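PDB 5ZHB: cellobiose 2-epimerase from Caldibacillus thermoamylovorans, which catalyses the epimerisation of cellobiose at C2, turning the glucose at its reducing end into mannose. Local coordinates for residues R54-W57 with A58-A62; T128-Q131 with E132-D135; L212-L215 with F216-V220. All coordinates share one frame; numbering follows the deposited sequence. Where two conformers were deposited one is given.

Contact 1: residues R54-W57 with A58-A62; sequences RQLW and AFSAA
W57 and A61 make the aromatic part of this contact, one turn apart on helix 49-66. The methyl CB of A61 sits over one face of the indole. It lies 3.8 Å from the centroid of the W57 six-membered ring, 16° off the ring normal, which makes a CH-pi contact. CG of W57 stands anti to the backbone N (chi1 -179°), and this carries the six-membered ring along the helix toward A61. The nearest ring atom is CH2 of W57, 3.7 Å from CB of A61. CE3 of W57 lies beside the A58 backbone, 3.3 Å from A58 CA. With an alanine at W57, the A61 methyl would probably lose the ring it rests on, and Y119 its stacking partner.

The polar part centres on the carbonyl of L56. S60 N and S60 OG both donate to L56 O, at 3.0 Å and 2.8 Å, from opposite faces of the carbonyl plane. The bond from S60 OG gives the buried hydroxyl an acceptor within its own helix and restrains its rotation. The OG of S60 rests 3.4 Å from CD1 of L56. Regular backbone bonds join A58 to R54, F59 to Q55 and A61 to W57.

Other helices surround this turn. Helix 69-86 packs on L56, F59 and S60. Helices 111-128 and 375-387 meet the W57 and A61 side, and R54 forms a cation-pi contact with F116. Helix 49-66, packed among these three, is part of the (alpha/alpha)6 barrel expected for the N-acylglucosamine 2-epimerase family.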
ATOM      1  N   ARG A  54      -1.439   2.739  -8.153  1.00 18.36           N
ATOM      2  CA  ARG A  54      -0.451   1.758  -7.746  1.00 19.79           C
ATOM      3  C   ARG A  54       0.388   1.322  -8.946  1.00 21.30           C
ATOM      4  O   ARG A  54       1.597   1.123  -8.812  1.00 21.37           O
ATOM      5  CB  ARG A  54      -1.139   0.585  -7.043  1.00 19.91           C
ATOM      6  CG  ARG A  54      -1.565   0.988  -5.633  1.00 19.59           C
ATOM      7  CD  ARG A  54      -2.410  -0.137  -5.066  1.00 23.65           C
ATOM      8  NE  ARG A  54      -2.700   0.193  -3.666  1.00 25.83           N
ATOM      9  CZ  ARG A  54      -3.354  -0.652  -2.889  1.00 32.08           C
ATOM     10  NH1 ARG A  54      -3.839  -1.786  -3.386  1.00 33.75           N
ATOM     11  NH2 ARG A  54      -3.493  -0.367  -1.612  1.00 28.39           N
ATOM     12  N   GLN A  55      -0.264   1.148 -10.093  1.00 21.65           N
ATOM     13  CA  GLN A  55       0.429   0.852 -11.343  1.00 22.89           C
ATOM     14  C   GLN A  55       1.450   1.952 -11.662  1.00 24.02           C
ATOM     15  O   GLN A  55       2.600   1.642 -11.976  1.00 23.36           O
ATOM     16  CB  GLN A  55      -0.575   0.656 -12.473  1.00 19.83           C
ATOM     17  CG  GLN A  55      -1.446  -0.569 -12.320  1.00 21.77           C
ATOM     18  CD  GLN A  55      -2.768  -0.392 -13.032  1.00 23.61           C
ATOM     19  OE1 GLN A  55      -3.028   0.670 -13.613  1.00 22.67           O
ATOM     20  NE2 GLN A  55      -3.620  -1.408 -12.960  1.00 22.65           N
ATOM     21  N   LEU A  56       1.068   3.221 -11.484  1.00 23.34           N
ATOM     22  CA  LEU A  56       1.967   4.325 -11.755  1.00 23.71           C
ATOM     23  C   LEU A  56       3.144   4.298 -10.787  1.00 25.45           C
ATOM     24  O   LEU A  56       4.304   4.513 -11.168  1.00 25.01           O
ATOM     25  CB  LEU A  56       1.200   5.636 -11.677  1.00 21.23           C
ATOM     26  CG  LEU A  56       2.048   6.914 -11.671  1.00 23.34           C
ATOM     27  CD1 LEU A  56       2.979   7.015 -12.877  1.00 24.80           C
ATOM     28  CD2 LEU A  56       1.114   8.091 -11.628  1.00 26.00           C
ATOM     29  N   TRP A  57       2.842   4.050  -9.507  1.00 25.50           N
ATOM     30  CA  TRP A  57       3.896   4.020  -8.497  1.00 22.63           C
ATOM     31  C   TRP A  57       4.915   2.924  -8.821  1.00 20.70           C
ATOM     32  O   TRP A  57       6.127   3.182  -8.802  1.00 22.72           O
ATOM     33  CB  TRP A  57       3.310   3.896  -7.073  1.00 22.80           C
ATOM     34  CG  TRP A  57       4.418   3.897  -6.061  1.00 21.35           C
ATOM     35  CD1 TRP A  57       4.923   4.977  -5.399  1.00 22.23           C
ATOM     36  CD2 TRP A  57       5.294   2.787  -5.765  1.00 18.73           C
ATOM     37  NE1 TRP A  57       6.013   4.601  -4.663  1.00 21.51           N
ATOM     38  CE2 TRP A  57       6.271   3.272  -4.872  1.00 22.16           C
ATOM     39  CE3 TRP A  57       5.324   1.451  -6.141  1.00 20.56           C
ATOM     40  CZ2 TRP A  57       7.285   2.457  -4.376  1.00 23.54           C
ATOM     41  CZ3 TRP A  57       6.307   0.632  -5.626  1.00 22.36           C
ATOM     42  CH2 TRP A  57       7.286   1.143  -4.774  1.00 22.44           C
ATOM     43  N   ALA A  58       4.430   1.700  -9.096  1.00 21.74           N
ATOM     44  CA  ALA A  58       5.271   0.530  -9.312  1.00 20.71           C
ATOM     45  C   ALA A  58       6.190   0.727 -10.521  1.00 24.16           C
ATOM     46  O   ALA A  58       7.390   0.483 -10.414  1.00 23.68           O
ATOM     47  CB  ALA A  58       4.446  -0.736  -9.449  1.00 20.82           C
ATOM     48  N   PHE A  59       5.653   1.197 -11.648  1.00 24.36           N
ATOM     49  CA  PHE A  59       6.497   1.412 -12.817  1.00 25.08           C
ATOM     50  C   PHE A  59       7.481   2.561 -12.614  1.00 27.36           C
ATOM     51  O   PHE A  59       8.616   2.462 -13.098  1.00 31.38           O
ATOM     52  CB  PHE A  59       5.637   1.640 -14.054  1.00 24.08           C
ATOM     53  CG  PHE A  59       5.078   0.346 -14.595  1.00 24.49           C
ATOM     54  CD1 PHE A  59       5.922  -0.693 -14.946  1.00 27.56           C
ATOM     55  CD2 PHE A  59       3.706   0.141 -14.668  1.00 28.46           C
ATOM     56  CE1 PHE A  59       5.405  -1.886 -15.425  1.00 31.27           C
ATOM     57  CE2 PHE A  59       3.202  -1.054 -15.150  1.00 27.94           C
ATOM     58  CZ  PHE A  59       4.051  -2.059 -15.523  1.00 31.12           C
ATOM     59  N   SER A  60       7.066   3.639 -11.950  1.00 25.06           N
ATOM     60  CA  SER A  60       7.952   4.769 -11.700  1.00 24.89           C
ATOM     61  C   SER A  60       9.120   4.355 -10.814  1.00 27.82           C
ATOM     62  O   SER A  60      10.271   4.635 -11.141  1.00 25.77           O
ATOM     63  CB  SER A  60       7.237   5.930 -11.065  1.00 24.99           C
ATOM     64  OG  SER A  60       6.202   6.439 -11.896  1.00 26.51           O
ATOM     65  N   ALA A  61       8.809   3.659  -9.704  1.00 25.84           N
ATOM     66  CA  ALA A  61       9.829   3.182  -8.782  1.00 27.10           C
ATOM     67  C   ALA A  61      10.743   2.167  -9.469  1.00 26.37           C
ATOM     68  O   ALA A  61      11.934   2.183  -9.194  1.00 25.95           O
ATOM     69  CB  ALA A  61       9.213   2.560  -7.542  1.00 23.78           C
ATOM     70  N   ALA A  62      10.177   1.236 -10.265  1.00 24.68           N
ATOM     71  CA  ALA A  62      10.989   0.274 -10.990  1.00 25.76           C
ATOM     72  C   ALA A  62      12.005   1.007 -11.860  1.00 30.05           C
ATOM     73  O   ALA A  62      13.174   0.607 -11.921  1.00 30.41           O
ATOM     74  CB  ALA A  62      10.169  -0.666 -11.828  1.00 24.74           C
TER

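Contact 2: residues T128-Q131 with E132-D135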
ATOM      1  N   THR A 128      10.766  11.957 -13.423  1.00 33.17           N
ATOM      2  CA  THR A 128      10.484  12.734 -14.633  1.00 37.02           C
ATOM      3  C   THR A 128      10.759  14.223 -14.450  1.00 40.92           C
ATOM      4  O   THR A 128      11.134  14.876 -15.421  1.00 43.40           O
ATOM      5  CB  THR A 128       9.046  12.594 -15.136  1.00 37.55           C
ATOM      6  OG1 THR A 128       8.243  13.031 -14.044  1.00 33.71           O
ATOM      7  CG2 THR A 128       8.740  11.202 -15.650  1.00 38.58           C
ATOM      8  N   GLN A 129      10.549  14.724 -13.226  0.50 38.47           N
ATOM      9  CA  GLN A 129      10.534  16.150 -12.947  0.50 41.42           C
ATOM     10  C   GLN A 129       9.413  16.822 -13.735  0.50 41.02           C
ATOM     11  O   GLN A 129       9.548  17.979 -14.127  0.50 42.64           O
ATOM     12  CB  GLN A 129      11.876  16.800 -13.292  0.50 39.36           C
ATOM     13  CG  GLN A 129      13.053  16.210 -12.528  0.50 36.49           C
ATOM     14  CD  GLN A 129      13.548  17.124 -11.433  0.50 36.82           C
ATOM     15  OE1 GLN A 129      12.774  17.698 -10.656  0.50 36.40           O
ATOM     16  NE2 GLN A 129      14.860  17.306 -11.403  0.50 37.84           N
ATOM     17  N   ASN A 130       8.322  16.086 -13.981  1.00 39.67           N
ATOM     18  CA  ASN A 130       7.151  16.647 -14.626  1.00 38.62           C
ATOM     19  C   ASN A 130       6.407  17.538 -13.634  1.00 40.03           C
ATOM     20  O   ASN A 130       5.737  17.048 -12.721  1.00 36.28           O
ATOM     21  CB  ASN A 130       6.250  15.559 -15.210  1.00 38.87           C
ATOM     22  CG  ASN A 130       5.022  16.112 -15.899  1.00 33.46           C
ATOM     23  OD1 ASN A 130       4.447  17.111 -15.462  1.00 42.83           O
ATOM     24  ND2 ASN A 130       4.611  15.491 -16.988  1.00 35.19           N
ATOM     25  N   GLN A 131       6.463  18.855 -13.888  1.00 39.77           N
ATOM     26  CA  GLN A 131       5.923  19.864 -12.990  1.00 37.78           C
ATOM     27  C   GLN A 131       4.412  19.706 -12.804  1.00 36.10           C
ATOM     28  O   GLN A 131       3.887  20.019 -11.736  1.00 34.62           O
ATOM     29  CB  GLN A 131       6.234  21.264 -13.514  1.00 40.00           C
ATOM     30  CG  GLN A 131       5.943  22.368 -12.504  1.00 44.00           C
ATOM     31  CD  GLN A 131       6.728  22.224 -11.219  1.00 46.73           C
ATOM     32  OE1 GLN A 131       7.944  21.988 -11.224  1.00 45.74           O
ATOM     33  NE2 GLN A 131       6.031  22.346 -10.099  1.00 52.66           N
ATOM     34  N   GLU A 132       3.722  19.243 -13.854  1.00 37.13           N
ATOM     35  CA  GLU A 132       2.289  19.012 -13.795  1.00 39.57           C
ATOM     36  C   GLU A 132       1.980  17.940 -12.735  1.00 35.38           C
ATOM     37  O   GLU A 132       1.094  18.108 -11.888  1.00 34.47           O
ATOM     38  CB  GLU A 132       1.896  18.622 -15.216  1.00 41.34           C
ATOM     39  CG  GLU A 132       0.397  18.439 -15.401  1.00 51.12           C
ATOM     40  CD  GLU A 132       0.042  17.799 -16.732  1.00 54.74           C
ATOM     41  OE1 GLU A 132       0.195  16.548 -16.928  1.00 39.57           O
ATOM     42  OE2 GLU A 132      -0.369  18.624 -17.584  1.00 50.66           O
ATOM     43  N   ALA A 133       2.766  16.860 -12.763  1.00 33.38           N
ATOM     44  CA  ALA A 133       2.600  15.746 -11.835  1.00 33.81           C
ATOM     45  C   ALA A 133       2.719  16.247 -10.398  1.00 33.47           C
ATOM     46  O   ALA A 133       1.900  15.890  -9.556  1.00 28.43           O
ATOM     47  CB  ALA A 133       3.613  14.654 -12.142  1.00 33.05           C
ATOM     48  N   LEU A 134       3.715  17.111 -10.129  1.00 31.83           N
ATOM     49  CA  LEU A 134       3.928  17.614  -8.780  1.00 34.29           C
ATOM     50  C   LEU A 134       2.781  18.538  -8.354  1.00 35.58           C
ATOM     51  O   LEU A 134       2.353  18.475  -7.198  1.00 34.43           O
ATOM     52  CB  LEU A 134       5.288  18.304  -8.638  1.00 34.44           C
ATOM     53  CG  LEU A 134       5.548  18.982  -7.286  1.00 36.23           C
ATOM     54  CD1 LEU A 134       5.433  17.977  -6.142  1.00 37.16           C
ATOM     55  CD2 LEU A 134       6.903  19.691  -7.220  1.00 37.01           C
ATOM     56  N   ASP A 135       2.301  19.393  -9.275  1.00 38.03           N
ATOM     57  CA  ASP A 135       1.160  20.273  -9.025  1.00 39.38           C
ATOM     58  C   ASP A 135      -0.088  19.451  -8.690  1.00 30.35           C
ATOM     59  O   ASP A 135      -0.903  19.815  -7.851  1.00 31.95           O
ATOM     60  CB  ASP A 135       0.840  21.117 -10.252  1.00 43.93           C
ATOM     61  CG  ASP A 135      -0.365  22.046 -10.129  1.00 53.07           C
ATOM     62  OD1 ASP A 135      -0.348  22.924  -9.239  1.00 57.34           O
ATOM     63  OD2 ASP A 135      -1.332  21.877 -10.916  1.00 61.30           O
TER
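A helix N-cap is formed here by N130, whose side chain takes up backbone N-H groups of E132 and A133 at the start of helix 131-145. OD1 of N130 accepts from A133 N at 3.2 Å. This donor stands above the carbonyl plane of the amide, 56° out of it. E132 N is nearer to N130 OD1, at 2.8 Å, but its bond is weak because the N-H points poorly (122°). CG of N130 is anti to the backbone N (chi1 -180°), which brings OD1 to the N-H groups of the first turn. The amide of N130 and the side chain of E132 run side by side in the same direction. OD1 of N130 comes to 3.0 Å from CB of E132.

N130 O accepts from L134 N at 3.3 Å, and Q131 O accepts from D135 N at 3.0 Å. CB of N130 meets the methyl of A133 at 4.1 Å. NE2 of Q131 passes 4.0 Å from CD2 of L134.

T128 prepares the turn. Its OG1 accepts from N130 N at 3.1 Å, an ST turn that leads from helix 111-128 into the cap. From helix 69-86, Y79 touches N130 and A133 and bonds through its hydroxyl to OE1 of E132.

The first turn of a helix has N-H groups with no preceding helical carbonyl to meet. Here a neutral amide oxygen serves two of them, E132 N only weakly, and the carboxylate of E132, although bonded to Y79, is likely to add a favourable negative charge near the positive end of the helix dipole.

Contact 3: residues L212-L215 with F216-V220; sequences LIDL and FYEKV
D214 and E218 approach each other through their first torsions. In D214, CG is anti to the backbone N (chi1 -159°), beside the carbonyl carbon, and the carboxylate leans along the helix. In E218, CG is anti to the carbonyl carbon (chi1 -73°), and the extended chain crosses that of D214. OD2 of D214 thus comes to 3.2 Å from OE2 of E218. Both are acceptors, and the carboxylate planes are turned 66° apart. The pair is not a hydrogen bond. Such closeness of like charges would probably raise the affinity of one of the two groups for a proton. OD1 of D214 is held elsewhere, by the hydroxyl of Y269 on helix 267-283. Their backbones are firmly joined, with E218 N giving a bond of 2.7 Å to D214 O.

The last turn of helix 203-220 widens into a pi-type turn. L215 O takes two donors there. K219 N reaches it at 2.8 Å, and V220 N, five residues on, at 3.1 Å. The V220 donor lies in the carbonyl plane, whereas the K219 donor is tilted out of it. This relaxation of the alpha-helical spacing comes where the helix ends in the (alpha/alpha)6 barrel expected for this family. V220 is also joined to Q229 by backbone hydrogen bonds.

Side chains pack along the flanks. CD2 of L215 touches CG of K219 at 3.9 Å, as the two chains cross, and W236 touches both residues. CG2 of V220 covers one face of the F216 ring near its rim. Two carbonyls come close: L215 O to V220 CG2 at 3.6 Å, and L212 O to the edge of the F216 ring, 3.3 Å from F216 CD2. Helix 183-199 packs against L212, F216 and V220, and helix 245-262 against I213 and F216.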
ATOM      1  N   LEU A 212       0.957  12.776  12.180  1.00 26.03           N
ATOM      2  CA  LEU A 212       0.571  11.384  11.888  1.00 23.27           C
ATOM      3  C   LEU A 212       1.352  10.373  12.728  1.00 22.25           C
ATOM      4  O   LEU A 212       0.791   9.384  13.243  1.00 25.42           O
ATOM      5  CB  LEU A 212       0.741  11.154  10.382  1.00 23.57           C
ATOM      6  CG  LEU A 212      -0.434  11.678   9.531  1.00 23.56           C
ATOM      7  CD1 LEU A 212      -0.069  12.008   8.133  1.00 22.70           C
ATOM      8  CD2 LEU A 212      -1.567  10.667   9.502  1.00 25.29           C
ATOM      9  N   ILE A 213       2.640  10.624  12.891  1.00 26.08           N
ATOM     10  CA  ILE A 213       3.473   9.704  13.658  1.00 25.36           C
ATOM     11  C   ILE A 213       2.995   9.652  15.099  1.00 25.32           C
ATOM     12  O   ILE A 213       2.838   8.583  15.695  1.00 29.21           O
ATOM     13  CB  ILE A 213       4.959  10.068  13.532  1.00 28.29           C
ATOM     14  CG1 ILE A 213       5.443   9.799  12.132  1.00 28.01           C
ATOM     15  CG2 ILE A 213       5.791   9.287  14.574  1.00 31.11           C
ATOM     16  CD1 ILE A 213       6.689  10.570  11.748  1.00 29.02           C
ATOM     17  N   ASP A 214       2.664  10.819  15.643  1.00 30.16           N
ATOM     18  CA  ASP A 214       2.218  10.909  17.028  1.00 28.83           C
ATOM     19  C   ASP A 214       0.848  10.264  17.212  1.00 30.02           C
ATOM     20  O   ASP A 214       0.627   9.541  18.190  1.00 26.54           O
ATOM     21  CB  ASP A 214       2.346  12.341  17.512  1.00 35.23           C
ATOM     22  CG  ASP A 214       2.394  12.422  19.026  1.00 42.70           C
ATOM     23  OD1 ASP A 214       3.360  11.867  19.605  1.00 44.31           O
ATOM     24  OD2 ASP A 214       1.403  12.886  19.597  1.00 45.45           O
ATOM     25  N   LEU A 215      -0.057  10.447  16.224  1.00 26.84           N
ATOM     26  CA  LEU A 215      -1.319   9.733  16.237  1.00 25.68           C
ATOM     27  C   LEU A 215      -1.082   8.218  16.238  1.00 22.48           C
ATOM     28  O   LEU A 215      -1.758   7.479  16.952  1.00 24.13           O
ATOM     29  CB  LEU A 215      -2.176  10.158  15.044  1.00 24.92           C
ATOM     30  CG  LEU A 215      -2.805  11.557  15.071  1.00 27.20           C
ATOM     31  CD1 LEU A 215      -3.381  11.889  13.714  1.00 28.98           C
ATOM     32  CD2 LEU A 215      -3.881  11.614  16.103  1.00 26.64           C
ATOM     33  N   PHE A 216      -0.162   7.739  15.403  1.00 23.87           N
ATOM     34  CA  PHE A 216       0.155   6.316  15.428  1.00 25.38           C
ATOM     35  C   PHE A 216       0.631   5.907  16.822  1.00 23.76           C
ATOM     36  O   PHE A 216       0.132   4.921  17.374  1.00 28.23           O
ATOM     37  CB  PHE A 216       1.184   5.899  14.376  1.00 26.95           C
ATOM     38  CG  PHE A 216       0.482   5.438  13.105  1.00 23.59           C
ATOM     39  CD1 PHE A 216      -0.027   4.145  13.012  1.00 24.44           C
ATOM     40  CD2 PHE A 216       0.240   6.333  12.076  1.00 25.20           C
ATOM     41  CE1 PHE A 216      -0.709   3.738  11.877  1.00 25.31           C
ATOM     42  CE2 PHE A 216      -0.438   5.921  10.939  1.00 24.75           C
ATOM     43  CZ  PHE A 216      -0.924   4.635  10.848  1.00 24.21           C
ATOM     44  N   TYR A 217       1.563   6.678  17.363  1.00 26.42           N
ATOM     45  CA  TYR A 217       2.188   6.327  18.642  1.00 28.85           C
ATOM     46  C   TYR A 217       1.155   6.339  19.779  1.00 28.45           C
ATOM     47  O   TYR A 217       0.996   5.326  20.465  1.00 27.29           O
ATOM     48  CB  TYR A 217       3.379   7.225  18.962  1.00 32.33           C
ATOM     49  CG  TYR A 217       3.963   6.829  20.314  1.00 36.19           C
ATOM     50  CD1 TYR A 217       4.787   5.709  20.441  1.00 40.16           C
ATOM     51  CD2 TYR A 217       3.639   7.535  21.470  1.00 39.11           C
ATOM     52  CE1 TYR A 217       5.282   5.310  21.676  1.00 42.74           C
ATOM     53  CE2 TYR A 217       4.139   7.152  22.705  1.00 41.20           C
ATOM     54  CZ  TYR A 217       4.967   6.049  22.805  1.00 41.47           C
ATOM     55  OH  TYR A 217       5.463   5.682  24.012  1.00 50.59           O
ATOM     56  N   GLU A 218       0.400   7.442  19.904  1.00 31.97           N
ATOM     57  CA  GLU A 218      -0.549   7.667  20.993  1.00 32.95           C
ATOM     58  C   GLU A 218      -1.888   6.959  20.831  1.00 34.72           C
ATOM     59  O   GLU A 218      -2.419   6.427  21.805  1.00 30.32           O
ATOM     60  CB  GLU A 218      -0.937   9.139  21.123  1.00 39.03           C
ATOM     61  CG  GLU A 218       0.149  10.034  21.702  1.00 47.29           C
ATOM     62  CD  GLU A 218      -0.420  11.362  22.197  1.00 53.05           C
ATOM     63  OE1 GLU A 218      -1.667  11.614  22.145  1.00 50.07           O
ATOM     64  OE2 GLU A 218       0.443  12.163  22.613  1.00 53.55           O
ATOM     65  N   LYS A 219      -2.474   6.981  19.621  1.00 31.60           N
ATOM     66  CA  LYS A 219      -3.829   6.470  19.440  1.00 28.75           C
ATOM     67  C   LYS A 219      -3.866   5.047  18.861  1.00 27.09           C
ATOM     68  O   LYS A 219      -4.647   4.219  19.307  1.00 27.92           O
ATOM     69  CB  LYS A 219      -4.558   7.475  18.540  1.00 33.36           C
ATOM     70  CG  LYS A 219      -4.466   8.962  18.936  1.00 35.94           C
ATOM     71  CD  LYS A 219      -5.102   9.246  20.296  1.00 42.86           C
ATOM     72  CE  LYS A 219      -4.987  10.692  20.720  1.00 50.91           C
ATOM     73  NZ  LYS A 219      -5.858  10.914  21.877  1.00 50.87           N
ATOM     74  N   VAL A 220      -3.061   4.768  17.818  1.00 26.79           N
ATOM     75  CA  VAL A 220      -3.219   3.536  17.057  1.00 25.69           C
ATOM     76  C   VAL A 220      -2.574   2.371  17.816  1.00 24.41           C
ATOM     77  O   VAL A 220      -3.193   1.320  18.026  1.00 24.07           O
ATOM     78  CB  VAL A 220      -2.642   3.695  15.625  1.00 25.84           C
ATOM     79  CG1 VAL A 220      -2.866   2.423  14.825  1.00 25.46           C
ATOM     80  CG2 VAL A 220      -3.185   4.928  14.887  1.00 24.43           C
TER

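All three contacts are local and lie on different helices of one barrel. Contact 1 is buried in the middle of helix 49-66. Contact 2, at the start of helix 131-145, and contact 3, at the end of helix 203-220, are both partly buried, with more exposed residues in contact 2. Their chemistry follows these places. The mid-helix site pairs an aromatic ring with a methyl. The helix start uses a side-chain cap, and the helix end a widened turn with paired acids outside. Contacts 1 and 2 share neighbours, since helices 69-86 and 111-128 touch both; their centres are 15 Å apart. Contacts 1 and 3 lie on opposite sides of the chain's centre, about 28 Å between centres.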